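Local coordinates for protein Myo-inositol 2-dehydrogenase (Thermotoga maritima, PDB 3EZY) that catalyses the NAD(+)-dependent oxidation of myo-inositol to scyllo-inosose and probably serves in a myo-inositol degradation pathway, at residues A[289-292]-A[293-296]; A[302-305]-A[306-310]. One frame throughout, in Å; residues are numbered along the deposited sequence.

How the contacts relate
Contact 1 (289-296) lies within helix 277-298, and contact 2 (302-310) follows it in series along the chain, where the next loop turns into helix 306-325. Their centres are about 14 Å apart, yet they touch: N295 OD1 probably accepts a hydrogen bond from A303 N, and T291 CG2 packs on A303 CB. Both lie against the parallel Rossmann-type sheet of this Gfo/Idh/MocA enzyme, contact 1 by way of strands 3-8 and 67-70, contact 2 by way of strand 118-121. Helix 277-298 and the start of helix 306-325, late in the chain, thus pack on the N-terminal nucleotide-binding fold.

Contact 1 (A[289-292]-A[293-296]); sequences LKTF and IKNV
L289 and I293, one helical turn apart, meet through their methyl ends, L289 CD1 lying 3.9 Å from I293 CD1. With CG anti to the backbone N (chi1 177°), the leucine side chain runs beside its own carbonyl, whose oxygen also sits close to CG1 and CD1 of I293. The second apolar pair is a CH-pi contact: V296 CG2 stands over one face of the F292 ring, 4.0 Å from its centroid and offset toward the rim at CE1 and CZ. These four side chains form a largely buried apolar flank on helix 277-298. I24 and L69 receive L289, A67 and L69 receive F292, and L3 receives both I293 and V296, so the flank packs on strands 3-8 and 67-70 of the Rossmann-type sheet.

The backbone supplies regular i to i+4 hydrogen bonds, from I293 N to L289 O (3.0 Å), K294 N to K290 O, N295 N to T291 O (2.8 Å) and V296 N to F292 O.

Polar side chains occupy another flank. N295 folds back along the helix, CG beside its own backbone N (chi1 -60°), and its amide passes T291, with OD1 4.0 Å from T291 CG2. T291 offers only its methyl, so this is van der Waals packing; the polar atoms bond elsewhere: N295 ND2 donates to E300 OE1 and OD1 probably accepts from A303 N, while T291 OG1 is bonded to E287 O. K294 bends at its far end to bring NZ into a salt bridge with E300 OE1.

The helix is therefore amphipathic here. Its apolar flank is committed to the sheet, whereas the buried amide of N295 has both ends probably satisfied by the following loop, and the joint grip of K294 and N295 on E300 probably stabilises the carboxylate's negative charge.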
loop_
_atom_site.group_PDB
_atom_site.type_symbol
_atom_site.label_atom_id
_atom_site.label_comp_id
_atom_site.label_asym_id
_atom_site.label_seq_id
_atom_site.Cartn_x
_atom_site.Cartn_y
_atom_site.Cartn_z
ATOM N N LEU A 289 12.775 14.310 -25.195
ATOM C CA LEU A 289 13.744 15.077 -25.994
ATOM C C LEU A 289 14.978 14.250 -26.384
ATOM O O LEU A 289 15.457 14.317 -27.541
ATOM C CB LEU A 289 14.156 16.348 -25.253
ATOM C CG LEU A 289 15.236 17.235 -25.928
ATOM C CD1 LEU A 289 14.836 17.452 -27.343
ATOM C CD2 LEU A 289 15.385 18.591 -25.255
ATOM N N LYS A 290 15.502 13.457 -25.448
ATOM C CA LYS A 290 16.586 12.535 -25.808
ATOM C C LYS A 290 16.157 11.620 -26.964
ATOM O O LYS A 290 16.985 11.241 -27.801
ATOM C CB LYS A 290 17.012 11.675 -24.603
ATOM C CG LYS A 290 17.545 12.458 -23.430
ATOM C CD LYS A 290 18.110 11.458 -22.388
ATOM C CE LYS A 290 18.655 12.179 -21.131
ATOM N NZ LYS A 290 18.592 11.242 -19.909
ATOM N N THR A 291 14.880 11.242 -26.984
ATOM C CA THR A 291 14.378 10.315 -28.004
ATOM C C THR A 291 14.322 11.000 -29.368
ATOM O O THR A 291 14.739 10.413 -30.370
ATOM C CB THR A 291 12.976 9.720 -27.655
ATOM O OG1 THR A 291 13.037 9.094 -26.366
ATOM C CG2 THR A 291 12.531 8.680 -28.695
ATOM N N PHE A 292 13.792 12.220 -29.386
ATOM C CA PHE A 292 13.802 13.066 -30.579
ATOM C C PHE A 292 15.219 13.216 -31.174
ATOM O O PHE A 292 15.427 13.092 -32.389
ATOM C CB PHE A 292 13.229 14.466 -30.259
ATOM C CG PHE A 292 13.323 15.438 -31.441
ATOM C CD1 PHE A 292 12.627 15.175 -32.614
ATOM C CD2 PHE A 292 14.122 16.575 -31.377
ATOM C CE1 PHE A 292 12.693 16.017 -33.702
ATOM C CE2 PHE A 292 14.198 17.457 -32.468
ATOM C CZ PHE A 292 13.482 17.166 -33.637
ATOM N N ILE A 293 16.179 13.518 -30.322
ATOM C CA ILE A 293 17.581 13.663 -30.729
ATOM C C ILE A 293 18.156 12.339 -31.273
ATOM O O ILE A 293 18.818 12.331 -32.305
ATOM C CB ILE A 293 18.401 14.176 -29.537
ATOM C CG1 ILE A 293 18.000 15.621 -29.247
ATOM C CG2 ILE A 293 19.930 14.029 -29.800
ATOM C CD1 ILE A 293 18.434 16.091 -27.865
ATOM N N LYS A 294 17.902 11.232 -30.575
ATOM C CA LYS A 294 18.240 9.896 -31.061
ATOM C C LYS A 294 17.643 9.623 -32.438
ATOM O O LYS A 294 18.346 9.129 -33.327
ATOM C CB LYS A 294 17.724 8.819 -30.091
ATOM C CG LYS A 294 18.041 7.357 -30.548
ATOM C CD LYS A 294 17.478 6.271 -29.598
ATOM C CE LYS A 294 15.936 6.210 -29.637
ATOM N NZ LYS A 294 15.388 5.326 -30.753
ATOM N N ASN A 295 16.357 9.944 -32.641
ATOM C CA ASN A 295 15.733 9.654 -33.937
ATOM C C ASN A 295 16.447 10.473 -35.021
ATOM O O ASN A 295 16.740 9.976 -36.105
ATOM C CB ASN A 295 14.249 10.041 -33.997
ATOM C CG ASN A 295 13.395 9.331 -32.967
ATOM O OD1 ASN A 295 12.397 9.895 -32.532
ATOM N ND2 ASN A 295 13.751 8.093 -32.604
ATOM N N VAL A 296 16.659 11.754 -34.735
ATOM C CA VAL A 296 17.376 12.643 -35.651
ATOM C C VAL A 296 18.786 12.153 -35.988
ATOM O O VAL A 296 19.132 11.994 -37.146
ATOM C CB VAL A 296 17.461 14.074 -35.108
ATOM C CG1 VAL A 296 18.445 14.908 -35.966
ATOM C CG2 VAL A 296 16.083 14.693 -35.097
#

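Contact 2 (A[302-305]-A[306-310])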
loop_
_atom_site.group_PDB
_atom_site.type_symbol
_atom_site.label_atom_id
_atom_site.label_comp_id
_atom_site.label_asym_id
_atom_site.label_seq_id
_atom_site.Cartn_x
_atom_site.Cartn_y
_atom_site.Cartn_z
ATOM N N PRO A 302 10.085 9.328 -36.486
ATOM C CA PRO A 302 9.959 9.827 -35.105
ATOM C C PRO A 302 9.204 8.822 -34.184
ATOM O O PRO A 302 8.283 8.150 -34.648
ATOM C CB PRO A 302 9.107 11.072 -35.263
ATOM C CG PRO A 302 8.334 10.864 -36.619
ATOM C CD PRO A 302 9.208 10.008 -37.459
ATOM N N ALA A 303 9.548 8.764 -32.895
ATOM C CA ALA A 303 8.844 7.860 -31.974
ATOM C C ALA A 303 7.369 8.220 -31.849
ATOM O O ALA A 303 6.495 7.349 -31.672
ATOM C CB ALA A 303 9.514 7.883 -30.571
ATOM N N VAL A 304 7.081 9.518 -31.895
ATOM C CA VAL A 304 5.711 9.982 -31.904
ATOM C C VAL A 304 5.563 10.842 -33.158
ATOM O O VAL A 304 6.245 11.857 -33.302
ATOM C CB VAL A 304 5.381 10.854 -30.686
ATOM C CG1 VAL A 304 3.879 11.213 -30.698
ATOM C CG2 VAL A 304 5.822 10.180 -29.358
ATOM N N SER A 305 4.667 10.461 -34.052
ATOM C CA SER A 305 4.682 11.049 -35.408
ATOM C C SER A 305 3.583 12.093 -35.613
ATOM O O SER A 305 2.792 12.385 -34.696
ATOM C CB SER A 305 4.535 9.947 -36.451
ATOM O OG SER A 305 3.214 9.440 -36.351
ATOM N N GLY A 306 3.546 12.682 -36.811
ATOM C CA GLY A 306 2.530 13.673 -37.075
ATOM C C GLY A 306 1.166 13.043 -37.099
ATOM O O GLY A 306 0.172 13.622 -36.655
ATOM N N GLU A 307 1.129 11.844 -37.644
ATOM C CA GLU A 307 -0.073 11.038 -37.698
ATOM C C GLU A 307 -0.656 10.744 -36.292
ATOM O O GLU A 307 -1.870 10.757 -36.118
ATOM C CB GLU A 307 0.237 9.742 -38.469
ATOM C CG GLU A 307 0.441 9.961 -39.997
ATOM C CD GLU A 307 1.871 10.490 -40.440
ATOM O OE1 GLU A 307 2.023 10.686 -41.668
ATOM O OE2 GLU A 307 2.837 10.692 -39.630
ATOM N N ASP A 308 0.206 10.521 -35.290
ATOM C CA ASP A 308 -0.251 10.405 -33.892
ATOM C C ASP A 308 -0.957 11.692 -33.450
ATOM O O ASP A 308 -2.014 11.634 -32.855
ATOM C CB ASP A 308 0.935 10.096 -32.936
ATOM C CG ASP A 308 1.511 8.681 -33.125
ATOM O OD1 ASP A 308 0.745 7.721 -33.279
ATOM O OD2 ASP A 308 2.740 8.511 -33.065
ATOM N N GLY A 309 -0.360 12.851 -33.750
ATOM C CA GLY A 309 -0.980 14.155 -33.511
ATOM C C GLY A 309 -2.343 14.241 -34.201
ATOM O O GLY A 309 -3.323 14.662 -33.603
ATOM N N LYS A 310 -2.418 13.834 -35.460
ATOM C CA LYS A 310 -3.696 13.869 -36.181
ATOM C C LYS A 310 -4.812 13.000 -35.548
ATOM O O LYS A 310 -5.972 13.431 -35.397
ATOM C CB LYS A 310 -3.483 13.429 -37.638
ATOM C CG LYS A 310 -4.705 13.632 -38.512
ATOM C CD LYS A 310 -4.362 13.339 -39.970
ATOM C CE LYS A 310 -5.606 13.256 -40.857
ATOM N NZ LYS A 310 -5.178 12.743 -42.214
HETATM O O HOH W 1 4.124 6.510 -32.650
#
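S305 and D308 grip each other in a capping box at the start of helix 306-325. The straight bond is S305 N to D308 OD2, 2.9 Å with an N-H...O angle of 171°; the donor meets the oxygen on its anti side, 27° out of the carboxylate plane. In return S305 OG, at the N-cap, accepts from D308 N in a weak bond of 3.4 Å, and the same hydroxyl donates weakly to D308 OD2. Chi1 of 69° sets OG between the serine's own N and carbonyl carbon, where it can reach both D308 atoms. D308 CG lies beside its own backbone N, which turns the carboxylate back toward the N-cap residue and the loop before the helix.

Around this box, V304 CG1 lies 3.8 Å from D308 OD2, its side chain crossing that of D308 at about a right angle. A water bridges D308 OD2 to A303 O, donating to both. The first helical backbone bond, G309 N to S305 O, is weak at 3.3 Å, and S305 O also accepts from T120 OG1.

Farther out, D308 OD1 forms a salt bridge with R182, and V304 packs on F119 and T120 of strand 118-121. The backbone of V304 is hydrogen-bonded to T120 as well, tying the loop to the Rossmann-type sheet.

An alanine at D308 would remove the carboxylate and would probably leave S305 N and the bridging water without an acceptor there and R182 without this carboxylate partner.

With OD2 taking the backbone N-H, the water and, weakly, the hydroxyl, and, from the first turn of its helix, OD1 paired with R182, the carboxylate of D308 is probably kept ionised, which suits it to close the capping box with S305 and to link the helix start to R182.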